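Local coordinates for protein transcriptional regulator, GntR family (Ralstonia eutropha, PDB 3IHU) that probably acts as a DNA-binding transcription factor, combining a GntR-family winged helix-turn-helix region with an all-helical FCD domain, at residues S16-V21 / R57-R62; L29-F34 / F137-R142; R80-Q85 / M166-A171; F144-L149 / R159-I164. All coordinates share one frame; numbering follows the deposited sequence. Where two conformers were deposited one is given.

Interaction 1: S16-V21 / R57-R62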
loop_
_atom_site.group_PDB
_atom_site.type_symbol
_atom_site.label_atom_id
_atom_site.label_comp_id
_atom_site.label_asym_id
_atom_site.label_seq_id
_atom_site.Cartn_x
_atom_site.Cartn_y
_atom_site.Cartn_z
ATOM N N SER A 16 13.791 12.756 -4.014
ATOM C CA SER A 16 14.872 12.464 -5.018
ATOM C C SER A 16 14.275 11.975 -6.346
ATOM O O SER A 16 13.155 11.449 -6.386
ATOM C CB SER A 16 15.851 11.411 -4.477
ATOM O OG SER A 16 15.280 10.101 -4.543
ATOM N N ALA A 17 15.033 12.131 -7.429
ATOM C CA ALA A 17 14.596 11.661 -8.749
ATOM C C ALA A 17 14.282 10.154 -8.720
ATOM O O ALA A 17 13.337 9.695 -9.385
ATOM C CB ALA A 17 15.639 11.995 -9.843
ATOM N N SER A 18 15.063 9.399 -7.938
ATOM C CA SER A 18 14.901 7.938 -7.776
ATOM C C SER A 18 13.574 7.589 -7.149
ATOM O O SER A 18 12.916 6.593 -7.543
ATOM C CB SER A 18 16.037 7.386 -6.891
ATOM O OG SER A 18 15.861 6.020 -6.549
ATOM N N ASP A 19 13.182 8.389 -6.157
ATOM C CA ASP A 19 11.902 8.227 -5.497
ATOM C C ASP A 19 10.709 8.308 -6.451
ATOM O O ASP A 19 9.726 7.599 -6.256
ATOM C CB ASP A 19 11.707 9.285 -4.402
ATOM C CG ASP A 19 12.545 9.010 -3.138
ATOM O OD1 ASP A 19 13.242 7.955 -3.048
ATOM O OD2 ASP A 19 12.520 9.880 -2.234
ATOM N N THR A 20 10.790 9.151 -7.467
ATOM C CA THR A 20 9.663 9.358 -8.355
ATOM C C THR A 20 9.399 8.104 -9.184
ATOM O O THR A 20 8.256 7.782 -9.466
ATOM C CB THR A 20 9.836 10.555 -9.329
ATOM O OG1 THR A 20 10.650 10.156 -10.427
ATOM C CG2 THR A 20 10.416 11.816 -8.659
ATOM N N VAL A 21 10.449 7.380 -9.552
ATOM C CA VAL A 21 10.285 6.059 -10.195
ATOM C C VAL A 21 9.879 4.962 -9.193
ATOM O O VAL A 21 9.029 4.075 -9.475
ATOM C CB VAL A 21 11.577 5.655 -10.923
ATOM C CG1 VAL A 21 11.400 4.340 -11.625
ATOM C CG2 VAL A 21 12.008 6.768 -11.900
ATOM N N ARG A 57 17.970 3.247 -12.663
ATOM C CA ARG A 57 18.715 2.117 -12.167
ATOM C C ARG A 57 18.601 1.978 -10.655
ATOM O O ARG A 57 18.350 0.890 -10.140
ATOM C CB ARG A 57 20.163 2.243 -12.599
ATOM C CG ARG A 57 20.312 1.999 -14.066
ATOM C CD ARG A 57 21.746 2.123 -14.520
ATOM N NE ARG A 57 21.767 2.282 -15.972
ATOM C CZ ARG A 57 22.794 2.715 -16.692
ATOM N NH1 ARG A 57 23.961 3.042 -16.121
ATOM N NH2 ARG A 57 22.658 2.820 -18.008
ATOM N N GLU A 58 18.770 3.091 -9.954
ATOM C CA GLU A 58 18.670 3.116 -8.512
ATOM C C GLU A 58 17.268 2.753 -8.027
ATOM O O GLU A 58 17.104 1.975 -7.068
ATOM C CB GLU A 58 19.081 4.497 -7.988
ATOM C CG GLU A 58 18.874 4.627 -6.488
ATOM C CD GLU A 58 19.259 5.997 -5.940
ATOM O OE1 GLU A 58 20.196 6.625 -6.486
ATOM O OE2 GLU A 58 18.602 6.437 -4.973
ATOM N N ALA A 59 16.244 3.316 -8.679
ATOM C CA ALA A 59 14.864 2.997 -8.329
ATOM C C ALA A 59 14.589 1.505 -8.567
ATOM O O ALA A 59 13.946 0.841 -7.736
ATOM C CB ALA A 59 13.897 3.865 -9.105
ATOM N N LEU A 60 15.070 0.974 -9.688
ATOM C CA LEU A 60 14.874 -0.441 -9.996
ATOM C C LEU A 60 15.562 -1.325 -8.946
ATOM O O LEU A 60 14.959 -2.317 -8.500
ATOM C CB LEU A 60 15.349 -0.803 -11.417
ATOM C CG LEU A 60 14.397 -0.271 -12.505
ATOM C CD1 LEU A 60 14.901 -0.501 -13.922
ATOM C CD2 LEU A 60 12.976 -0.866 -12.342
ATOM N N GLN A 61 16.783 -0.951 -8.543
ATOM C CA GLN A 61 17.503 -1.667 -7.472
ATOM C C GLN A 61 16.657 -1.704 -6.214
ATOM O O GLN A 61 16.519 -2.767 -5.609
ATOM C CB GLN A 61 18.902 -1.038 -7.171
ATOM N N ARG A 62 16.082 -0.558 -5.835
ATOM C CA ARG A 62 15.276 -0.465 -4.620
ATOM C C ARG A 62 13.988 -1.314 -4.726
ATOM O O ARG A 62 13.542 -1.937 -3.744
ATOM C CB ARG A 62 14.904 0.981 -4.320
ATOM C CG ARG A 62 16.034 1.837 -3.759
ATOM C CD ARG A 62 15.778 3.326 -3.945
ATOM N NE ARG A 62 14.642 3.785 -3.151
ATOM C CZ ARG A 62 14.107 5.006 -3.228
ATOM N NH1 ARG A 62 14.590 5.914 -4.080
ATOM N NH2 ARG A 62 13.083 5.325 -2.449
#
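R62 sends its guanidinium from helix 53-65 to S18 and D19 at the start of helix 17-31. NH1 donates to S18 OG at 2.8 Å and to D19 OD1 at 2.7 Å, while NH2 reaches D19 OD1, also at 2.7 Å. OD1 lies close to the guanidinium plane, between the two end nitrogens; NH1 meets it almost in line with its C-O bond, NH2 from above the carboxylate, whose plane is turned 70° from that of the arginine. All three bonds are bent, consistent with sharing of one oxygen by two nitrogens and of NH1 by two oxygens.

The R62 chain bends at chi3, which swings NE aside. The first bond of the D19 side chain points away from helix 53-65, yet OD1 returns to the arginine. S18 holds OG anti to its backbone N (chi1 173°), where the hydroxyl accepts from NH1 and gives a weak bond to E58 OE2. S16 OG accepts from D19 N in an ST motif.

A59 CB sits 3.3 Å from S18 O and 3.4 Å from V21 CB, the latter tight for carbons. Alanine's small side chain suits helix segments that approach to 8.1 Å at -53°. V21 continues this apolar patch onto F49 and V51.

F22 lies against R62 in a cation-pi contact. Helix 53-65, in the position of the recognition helix of a winged helix-turn-helix, is joined to helix 17-31 by a salt bridge, a hydroxyl hydrogen bond and close apolar packing. R62 balances the D19 carboxylate, and S18 OG relays between R62 and E58.

Interaction 2: L29-F34 / F137-R142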
loop_
_atom_site.group_PDB
_atom_site.type_symbol
_atom_site.label_atom_id
_atom_site.label_comp_id
_atom_site.label_asym_id
_atom_site.label_seq_id
_atom_site.Cartn_x
_atom_site.Cartn_y
_atom_site.Cartn_z
ATOM N N LEU A 29 1.077 0.378 -10.060
ATOM C CA LEU A 29 0.598 -1.004 -9.922
ATOM C C LEU A 29 -0.783 -0.994 -9.272
ATOM O O LEU A 29 -1.689 -1.655 -9.727
ATOM C CB LEU A 29 1.575 -1.874 -9.103
ATOM C CG LEU A 29 2.624 -2.616 -9.931
ATOM C CD1 LEU A 29 3.844 -3.013 -9.024
ATOM C CD2 LEU A 29 1.989 -3.806 -10.652
ATOM N N GLU A 30 -0.936 -0.175 -8.250
ATOM C CA GLU A 30 -2.218 -0.006 -7.578
ATOM C C GLU A 30 -3.236 0.672 -8.463
ATOM O O GLU A 30 -4.408 0.326 -8.448
ATOM C CB GLU A 30 -2.041 0.835 -6.299
ATOM C CG GLU A 30 -3.348 0.954 -5.502
ATOM C CD GLU A 30 -3.173 1.532 -4.109
ATOM O OE1 GLU A 30 -2.067 2.013 -3.779
ATOM O OE2 GLU A 30 -4.180 1.524 -3.367
ATOM N N LEU A 31 -2.790 1.660 -9.222
ATOM C CA LEU A 31 -3.693 2.383 -10.093
ATOM C C LEU A 31 -4.005 1.651 -11.384
ATOM O O LEU A 31 -4.975 2.011 -12.067
ATOM C CB LEU A 31 -3.131 3.761 -10.412
ATOM C CG LEU A 31 -3.066 4.767 -9.251
ATOM C CD1 LEU A 31 -2.513 6.133 -9.709
ATOM C CD2 LEU A 31 -4.481 4.955 -8.647
ATOM N N GLY A 32 -3.192 0.658 -11.748
ATOM C CA GLY A 32 -3.441 -0.098 -12.969
ATOM C C GLY A 32 -2.662 0.369 -14.179
ATOM O O GLY A 32 -2.881 -0.144 -15.256
ATOM N N THR A 33 -1.752 1.322 -14.027
ATOM C CA THR A 33 -0.946 1.783 -15.169
ATOM C C THR A 33 0.331 0.935 -15.405
ATOM O O THR A 33 0.957 1.069 -16.415
ATOM C CB THR A 33 -0.500 3.217 -14.972
ATOM O OG1 THR A 33 0.127 3.321 -13.697
ATOM C CG2 THR A 33 -1.728 4.204 -15.067
ATOM N N PHE A 34 0.738 0.150 -14.412
ATOM C CA PHE A 34 1.760 -0.867 -14.574
ATOM C C PHE A 34 1.097 -2.156 -14.072
ATOM O O PHE A 34 0.236 -2.091 -13.189
ATOM C CB PHE A 34 2.989 -0.555 -13.683
ATOM C CG PHE A 34 3.845 0.564 -14.188
ATOM C CD1 PHE A 34 3.575 1.865 -13.821
ATOM C CD2 PHE A 34 4.920 0.327 -15.032
ATOM C CE1 PHE A 34 4.328 2.900 -14.314
ATOM C CE2 PHE A 34 5.693 1.357 -15.520
ATOM C CZ PHE A 34 5.392 2.654 -15.160
ATOM N N PHE A 137 -9.788 6.714 -4.867
ATOM C CA PHE A 137 -9.864 5.822 -3.713
ATOM C C PHE A 137 -8.442 5.430 -3.339
ATOM O O PHE A 137 -8.080 5.469 -2.173
ATOM C CB PHE A 137 -10.719 4.583 -3.996
ATOM C CG PHE A 137 -10.977 3.740 -2.779
ATOM C CD1 PHE A 137 -11.989 4.056 -1.915
ATOM C CD2 PHE A 137 -10.175 2.634 -2.488
ATOM C CE1 PHE A 137 -12.209 3.279 -0.775
ATOM C CE2 PHE A 137 -10.390 1.876 -1.372
ATOM C CZ PHE A 137 -11.420 2.194 -0.508
ATOM N N SER A 138 -7.635 5.061 -4.335
ATOM C CA SER A 138 -6.246 4.671 -4.066
ATOM C C SER A 138 -5.472 5.790 -3.426
ATOM O O SER A 138 -4.656 5.532 -2.536
ATOM C CB SER A 138 -5.501 4.249 -5.311
ATOM O OG SER A 138 -5.939 2.999 -5.725
ATOM N N ASN A 139 -5.742 7.013 -3.844
ATOM C CA ASN A 139 -4.988 8.168 -3.323
ATOM C C ASN A 139 -5.442 8.452 -1.890
ATOM O O ASN A 139 -4.634 8.806 -1.045
ATOM C CB ASN A 139 -5.163 9.458 -4.176
ATOM C CG ASN A 139 -4.713 9.307 -5.665
ATOM O OD1 ASN A 139 -3.895 8.476 -6.020
ATOM N ND2 ASN A 139 -5.277 10.151 -6.526
ATOM N N ALA A 140 -6.741 8.347 -1.622
ATOM C CA ALA A 140 -7.207 8.580 -0.264
ATOM C C ALA A 140 -6.714 7.408 0.613
ATOM O O ALA A 140 -6.392 7.607 1.749
ATOM C CB ALA A 140 -8.755 8.717 -0.187
ATOM N N ARG A 141 -6.642 6.198 0.067
ATOM C CA ARG A 141 -6.067 5.077 0.810
ATOM C C ARG A 141 -4.633 5.396 1.236
ATOM O O ARG A 141 -4.267 5.277 2.419
ATOM C CB ARG A 141 -6.126 3.771 0.033
ATOM C CG ARG A 141 -5.625 2.539 0.897
ATOM C CD ARG A 141 -5.080 1.414 0.036
ATOM N NE ARG A 141 -3.864 1.794 -0.686
ATOM C CZ ARG A 141 -2.663 1.979 -0.132
ATOM N NH1 ARG A 141 -2.461 1.895 1.187
ATOM N NH2 ARG A 141 -1.643 2.322 -0.896
ATOM N N ARG A 142 -3.815 5.813 0.278
ATOM C CA ARG A 142 -2.439 6.153 0.598
ATOM C C ARG A 142 -2.400 7.224 1.713
ATOM O O ARG A 142 -1.639 7.065 2.679
ATOM C CB ARG A 142 -1.656 6.557 -0.665
ATOM C CG ARG A 142 -0.161 6.246 -0.605
ATOM C CD ARG A 142 0.565 6.292 -1.985
ATOM N NE ARG A 142 0.209 5.184 -2.886
ATOM C CZ ARG A 142 0.739 3.955 -2.855
ATOM N NH1 ARG A 142 1.655 3.622 -1.956
ATOM N NH2 ARG A 142 0.330 3.046 -3.734
HETATM O O HOH W 1 -6.701 1.198 -3.331
#
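E30 and R141 meet side-on, the carboxylate and guanidinium nearly coplanar at 27°. R141 NE donates to E30 OE2 at 2.7 Å and R141 NH2 to E30 OE1 at 2.9 Å, each on the syn side of its oxygen and fairly straight, so the pair forms a bidentate salt bridge. E30 reaches it with CG anti to the backbone N (chi1 -176°) and an extended chain, as the length of glutamate allows.

R142 runs past E30 in the opposite direction, with its guanidinium turned 74° from the carboxylate. Its NH2 forms a salt bridge with E30 OE1 at 2.6 Å, and R141 NH2 lies over the centre of the R142 group; as R142 was modelled in two conformers, this arm is less certain than the R141 one.

S138 is small enough to sit beside the acid's CG, while its OG bonds to G134 O. Next to it, L31 CD2 covers S138 CB at 3.6 Å.

R141 has a further hydrogen bond from NH1 to H165 ND1 and a cation-pi contact with Y145. One glutamate of the GntR region is therefore bound to a fixed arginine of the FCD helix 134-152, which would tend to keep it ionised, with R142 a probable second cation.

Interaction 3: R80-Q85 / M166-A171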
loop_
_atom_site.group_PDB
_atom_site.type_symbol
_atom_site.label_atom_id
_atom_site.label_comp_id
_atom_site.label_asym_id
_atom_site.label_seq_id
_atom_site.Cartn_x
_atom_site.Cartn_y
_atom_site.Cartn_z
ATOM N N ARG A 80 7.204 -8.520 -10.822
ATOM C CA ARG A 80 6.943 -9.894 -10.347
ATOM C C ARG A 80 5.439 -10.232 -10.381
ATOM O O ARG A 80 4.596 -9.345 -10.288
ATOM C CB ARG A 80 7.508 -10.076 -8.928
ATOM C CG ARG A 80 9.042 -10.132 -8.935
ATOM C CD ARG A 80 9.637 -10.568 -7.565
ATOM N NE ARG A 80 9.323 -11.960 -7.282
ATOM C CZ ARG A 80 8.751 -12.396 -6.166
ATOM N NH1 ARG A 80 8.459 -11.556 -5.167
ATOM N NH2 ARG A 80 8.496 -13.690 -6.029
ATOM N N ARG A 81 5.136 -11.510 -10.564
ATOM C CA ARG A 81 3.840 -12.088 -10.231
ATOM C C ARG A 81 4.099 -13.066 -9.139
ATOM O O ARG A 81 5.076 -13.787 -9.221
ATOM C CB ARG A 81 3.276 -12.922 -11.384
ATOM C CG ARG A 81 2.764 -12.175 -12.566
ATOM C CD ARG A 81 1.977 -13.187 -13.460
ATOM N NE ARG A 81 1.446 -12.550 -14.679
ATOM C CZ ARG A 81 2.061 -12.518 -15.862
ATOM N NH1 ARG A 81 3.243 -13.093 -16.040
ATOM N NH2 ARG A 81 1.489 -11.910 -16.890
ATOM N N LEU A 82 3.200 -13.177 -8.174
ATOM C CA LEU A 82 3.381 -14.070 -7.054
ATOM C C LEU A 82 2.591 -15.345 -7.226
ATOM O O LEU A 82 1.463 -15.345 -7.662
ATOM C CB LEU A 82 2.936 -13.370 -5.757
ATOM C CG LEU A 82 3.591 -11.984 -5.503
ATOM C CD1 LEU A 82 3.163 -11.393 -4.161
ATOM C CD2 LEU A 82 5.085 -12.074 -5.534
ATOM N N SER A 83 3.166 -16.447 -6.769
ATOM C CA SER A 83 2.388 -17.631 -6.557
ATOM C C SER A 83 1.408 -17.433 -5.408
ATOM O O SER A 83 1.521 -16.517 -4.613
ATOM C CB SER A 83 3.313 -18.800 -6.245
ATOM O OG SER A 83 3.921 -18.612 -4.976
ATOM N N LEU A 84 0.487 -18.373 -5.267
ATOM C CA LEU A 84 -0.476 -18.299 -4.202
ATOM C C LEU A 84 0.240 -18.342 -2.864
ATOM O O LEU A 84 -0.068 -17.534 -1.999
ATOM C CB LEU A 84 -1.525 -19.433 -4.269
ATOM C CG LEU A 84 -2.636 -19.383 -3.187
ATOM C CD1 LEU A 84 -3.287 -18.003 -3.077
ATOM C CD2 LEU A 84 -3.719 -20.458 -3.473
ATOM N N GLN A 85 1.196 -19.248 -2.706
ATOM C CA GLN A 85 1.902 -19.391 -1.425
ATOM C C GLN A 85 2.661 -18.088 -1.136
ATOM O O GLN A 85 2.741 -17.663 0.015
ATOM C CB GLN A 85 2.910 -20.538 -1.465
ATOM C CG GLN A 85 3.639 -20.748 -0.139
ATOM C CD GLN A 85 2.659 -21.040 0.975
ATOM O OE1 GLN A 85 1.863 -21.978 0.864
ATOM N NE2 GLN A 85 2.647 -20.189 2.017
HETATM N N MSE A 166 1.125 -3.723 -0.177
HETATM C CA MSE A 166 0.932 -4.923 -1.009
HETATM C C MSE A 166 0.567 -4.668 -2.457
HETATM O O MSE A 166 -0.433 -5.166 -2.949
HETATM C CB MSE A 166 -0.141 -5.805 -0.391
HETATM C CG MSE A 166 0.260 -6.399 0.862
HETATM SE SE MSE A 166 -1.100 -7.610 1.319
HETATM C CE MSE A 166 -2.286 -6.391 2.280
ATOM N N PRO A 167 1.396 -3.896 -3.163
ATOM C CA PRO A 167 1.053 -3.444 -4.529
ATOM C C PRO A 167 0.863 -4.575 -5.513
ATOM O O PRO A 167 -0.089 -4.553 -6.284
ATOM C CB PRO A 167 2.239 -2.533 -4.926
ATOM C CG PRO A 167 3.322 -2.791 -3.877
ATOM C CD PRO A 167 2.640 -3.287 -2.652
ATOM N N ILE A 168 1.719 -5.593 -5.475
ATOM C CA ILE A 168 1.540 -6.724 -6.381
ATOM C C ILE A 168 0.251 -7.475 -6.098
ATOM O O ILE A 168 -0.512 -7.711 -7.023
ATOM C CB ILE A 168 2.691 -7.758 -6.389
ATOM C CG1 ILE A 168 4.014 -7.090 -6.672
ATOM C CG2 ILE A 168 2.438 -8.812 -7.513
ATOM C CD1 ILE A 168 4.107 -6.637 -8.070
ATOM N N VAL A 169 0.007 -7.825 -4.844
ATOM C CA VAL A 169 -1.237 -8.476 -4.416
ATOM C C VAL A 169 -2.466 -7.651 -4.859
ATOM O O VAL A 169 -3.409 -8.170 -5.458
ATOM C CB VAL A 169 -1.254 -8.687 -2.870
ATOM C CG1 VAL A 169 -2.578 -9.309 -2.412
ATOM C CG2 VAL A 169 -0.106 -9.556 -2.444
ATOM N N HIS A 170 -2.426 -6.357 -4.606
ATOM C CA HIS A 170 -3.515 -5.453 -5.048
ATOM C C HIS A 170 -3.803 -5.684 -6.504
ATOM O O HIS A 170 -4.929 -5.930 -6.871
ATOM C CB HIS A 170 -3.134 -3.996 -4.819
ATOM C CG HIS A 170 -4.271 -3.037 -4.984
ATOM N ND1 HIS A 170 -4.814 -2.724 -6.220
ATOM C CD2 HIS A 170 -4.960 -2.316 -4.071
ATOM C CE1 HIS A 170 -5.800 -1.858 -6.057
ATOM N NE2 HIS A 170 -5.921 -1.607 -4.761
ATOM N N ALA A 171 -2.766 -5.633 -7.339
ATOM C CA ALA A 171 -2.929 -5.751 -8.789
ATOM C C ALA A 171 -3.321 -7.136 -9.228
ATOM O O ALA A 171 -4.335 -7.345 -9.879
ATOM C CB ALA A 171 -1.603 -5.299 -9.495
#
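L82 and I168 supply most of the apolar contact. L82 CG faces I168 CG2 at 3.9 Å, the two side chains crossing at a slant, and L82 CD1 reaches V169 CG2 at 4.1 Å, here with the chains at about a right angle. L82 turns CG anti to its carbonyl carbon (chi1 -53°), which sets CG beside that isoleucine methyl. A branched leucine suits the place because one side chain can touch two successive residues of the short helix 167-172.

A second kind of contact sets methyls against a backbone oxygen. R80 O lies 3.5 Å from I168 CD1 and 3.6 Å from I168 CG2, so both branches of the isoleucine rest beside the same carbonyl. No hydrogen bond joins the two segments themselves. Polar ties run to the flanks instead: L82 O accepts from Q172 NE2, just beyond the helix segment, and R80 NH1 donates to G67 O.

Each segment also leads into a helix. S83 stands at the N-cap of helix 84-105 and its side chain caps a backbone N there. M166, a selenomethionine with positive phi, is both the first residue beyond helix 155-165 and the N-cap of the next; P167 follows in the first turn, where a proline costs no backbone hydrogen bond.

The contact therefore packs the link between strand 77-79 and helix 84-105 against helix 167-172, while I168 also touches L29 of helix 17-31 and L82 touches T87 of helix 84-105.

Interaction 4: F144-L149 / R159-I164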
loop_
_atom_site.group_PDB
_atom_site.type_symbol
_atom_site.label_atom_id
_atom_site.label_comp_id
_atom_site.label_asym_id
_atom_site.label_seq_id
_atom_site.Cartn_x
_atom_site.Cartn_y
_atom_site.Cartn_z
ATOM N N PHE A 144 -4.635 7.915 4.068
ATOM C CA PHE A 144 -5.066 7.277 5.295
ATOM C C PHE A 144 -3.891 6.555 5.973
ATOM O O PHE A 144 -3.602 6.787 7.147
ATOM C CB PHE A 144 -6.145 6.262 4.924
ATOM C CG PHE A 144 -6.687 5.496 6.059
ATOM C CD1 PHE A 144 -7.316 6.130 7.087
ATOM C CD2 PHE A 144 -6.602 4.119 6.084
ATOM C CE1 PHE A 144 -7.868 5.406 8.122
ATOM C CE2 PHE A 144 -7.157 3.387 7.122
ATOM C CZ PHE A 144 -7.793 4.054 8.138
ATOM N N TYR A 145 -3.186 5.730 5.192
ATOM C CA TYR A 145 -2.037 4.970 5.715
ATOM C C TYR A 145 -0.947 5.897 6.170
ATOM O O TYR A 145 -0.378 5.705 7.247
ATOM C CB TYR A 145 -1.501 3.993 4.663
ATOM C CG TYR A 145 -2.237 2.681 4.643
ATOM C CD1 TYR A 145 -3.559 2.596 4.288
ATOM C CD2 TYR A 145 -1.571 1.485 4.954
ATOM C CE1 TYR A 145 -4.226 1.397 4.279
ATOM C CE2 TYR A 145 -2.244 0.280 4.953
ATOM C CZ TYR A 145 -3.551 0.238 4.611
ATOM O OH TYR A 145 -4.147 -0.965 4.611
ATOM N N ARG A 146 -0.628 6.909 5.364
ATOM C CA ARG A 146 0.401 7.853 5.772
ATOM C C ARG A 146 0.057 8.598 7.079
ATOM O O ARG A 146 0.912 8.805 7.957
ATOM C CB ARG A 146 0.711 8.836 4.623
ATOM C CG ARG A 146 1.544 10.068 5.007
ATOM C CD ARG A 146 2.884 9.746 5.706
ATOM N NE ARG A 146 3.707 8.794 4.939
ATOM C CZ ARG A 146 4.662 9.118 4.064
ATOM N NH1 ARG A 146 4.948 10.384 3.801
ATOM N NH2 ARG A 146 5.335 8.155 3.440
ATOM N N THR A 147 -1.205 8.970 7.250
ATOM C CA THR A 147 -1.623 9.635 8.493
ATOM C C THR A 147 -1.457 8.676 9.659
ATOM O O THR A 147 -0.932 9.056 10.721
ATOM C CB THR A 147 -3.072 10.150 8.373
ATOM O OG1 THR A 147 -3.217 10.840 7.124
ATOM C CG2 THR A 147 -3.415 11.069 9.460
ATOM N N LEU A 148 -1.856 7.418 9.466
ATOM C CA LEU A 148 -1.662 6.447 10.520
ATOM C C LEU A 148 -0.183 6.372 10.871
ATOM O O LEU A 148 0.183 6.272 12.057
ATOM C CB LEU A 148 -2.207 5.056 10.171
ATOM C CG LEU A 148 -3.719 4.925 10.042
ATOM C CD1 LEU A 148 -4.046 3.513 9.501
ATOM C CD2 LEU A 148 -4.431 5.276 11.412
ATOM N N LEU A 149 0.667 6.445 9.850
ATOM C CA LEU A 149 2.119 6.332 10.079
ATOM C C LEU A 149 2.628 7.501 10.896
ATOM O O LEU A 149 3.343 7.307 11.869
ATOM C CB LEU A 149 2.853 6.251 8.753
ATOM C CG LEU A 149 4.363 6.028 8.818
ATOM C CD1 LEU A 149 4.776 4.659 9.456
ATOM C CD2 LEU A 149 4.854 6.129 7.404
ATOM N N ARG A 159 10.377 2.572 7.931
ATOM C CA ARG A 159 11.315 1.886 7.041
ATOM C C ARG A 159 10.706 0.641 6.377
ATOM O O ARG A 159 11.049 0.344 5.259
ATOM C CB ARG A 159 12.671 1.665 7.755
ATOM C CG ARG A 159 12.954 0.285 8.315
ATOM C CD ARG A 159 14.334 0.271 9.053
ATOM N NE ARG A 159 14.988 -1.025 8.922
ATOM C CZ ARG A 159 15.587 -1.455 7.809
ATOM N N LEU A 160 9.746 -0.028 7.004
ATOM C CA LEU A 160 9.010 -1.139 6.370
ATOM C C LEU A 160 7.737 -0.724 5.571
ATOM O O LEU A 160 7.035 -1.576 5.031
ATOM C CB LEU A 160 8.466 -2.075 7.461
ATOM C CG LEU A 160 9.190 -3.094 8.325
ATOM C CD1 LEU A 160 10.442 -2.575 9.212
ATOM C CD2 LEU A 160 8.083 -3.689 9.154
ATOM N N PHE A 161 7.414 0.568 5.544
ATOM C CA PHE A 161 6.065 1.053 5.155
ATOM C C PHE A 161 5.552 0.499 3.817
ATOM O O PHE A 161 4.436 -0.002 3.743
ATOM C CB PHE A 161 6.078 2.601 5.155
ATOM C CG PHE A 161 4.718 3.249 4.992
ATOM C CD1 PHE A 161 3.689 2.984 5.898
ATOM C CD2 PHE A 161 4.501 4.162 3.977
ATOM C CE1 PHE A 161 2.438 3.591 5.765
ATOM C CE2 PHE A 161 3.278 4.778 3.831
ATOM C CZ PHE A 161 2.225 4.475 4.732
ATOM N N PRO A 162 6.395 0.524 2.761
ATOM C CA PRO A 162 5.996 -0.086 1.460
ATOM C C PRO A 162 5.439 -1.508 1.499
ATOM O O PRO A 162 4.528 -1.834 0.739
ATOM C CB PRO A 162 7.287 -0.028 0.644
ATOM C CG PRO A 162 8.060 1.138 1.217
ATOM C CD PRO A 162 7.687 1.244 2.669
ATOM N N THR A 163 5.934 -2.379 2.366
ATOM C CA THR A 163 5.352 -3.715 2.453
ATOM C C THR A 163 3.854 -3.686 2.768
ATOM O O THR A 163 3.080 -4.502 2.254
ATOM C CB THR A 163 6.014 -4.560 3.545
ATOM O OG1 THR A 163 7.418 -4.674 3.259
ATOM C CG2 THR A 163 5.358 -5.989 3.592
ATOM N N ILE A 164 3.463 -2.745 3.625
ATOM C CA ILE A 164 2.091 -2.666 4.125
ATOM C C ILE A 164 1.092 -2.535 2.997
ATOM O O ILE A 164 -0.028 -3.020 3.090
ATOM C CB ILE A 164 1.975 -1.483 5.125
ATOM C CG1 ILE A 164 2.456 -1.908 6.497
ATOM C CG2 ILE A 164 0.572 -1.012 5.243
ATOM C CD1 ILE A 164 2.850 -0.763 7.375
HETATM O O HOH W 2 -2.436 -3.204 4.788
#
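The F161 ring carries L149 CD2 over the centre of one face, 3.7 Å from the centroid and only 10° off the ring normal, a CH-pi contact. Near the ring plane, at the edge, lies the backbone N of R146, 3.8 Å from F161 CZ. Y145 CB approaches that same CZ obliquely, also at 3.8 Å. The R146 guanidinium comes up edge first, its NH2 4.0 Å from F161 CE2; the chain bends at chi2 and chi3, turning NE back toward the ring. H165 adds an edge-to-face ring contact with F161.

F161 owes this position to CG standing anti to its backbone N (chi1 -171°), from where the ring reaches across to helix 134-152. Leucine at 149 fits because its branched end offers a methyl to the ring face.

The Y145 ring has I164 CG2 at its edge, modelled too close for the distance to carry weight. In its plane too is a water, 2.8 Å from Y145 OH, which donates to I164 O at 3.0 Å. The tyrosine hydroxyl thus finds a polar partner and, through the water, the otherwise apolar contact gains a link to the backbone of the opposite helix.

P162 has no N-H, and helix 155-165 is kinked there, with I164 N bonding to F161 O. The segments run antiparallel at 148° with axes 11.5 Å apart, wide enough for a ring between them: a hairpin of successive helices, 134-152 and 155-165, within the all-helical FCD fold.

In the fold
From the N terminus, helix 17-31 opens two contacts. Interaction 1 closes first, at helix 53-65, completing a loop inside the GntR region. Interaction 2 starts further along the same helix and closes only at helix 134-152, so 1 and 2 cross. Interaction 3 opens inside that second loop, after strand 77-79, and closes beyond it at helix 167-172, so 2 and 3 cross; they also touch, through E30 and H170 and through L29 and A171. Interaction 4 is a short hairpin nested within the loop of interaction 3, following interaction 2 on helix 134-152. Interaction 2 joins the GntR and FCD regions, interaction 3 ties the link after strand 77-79 to helix 167-172, and 1 and 4 each bind one region internally.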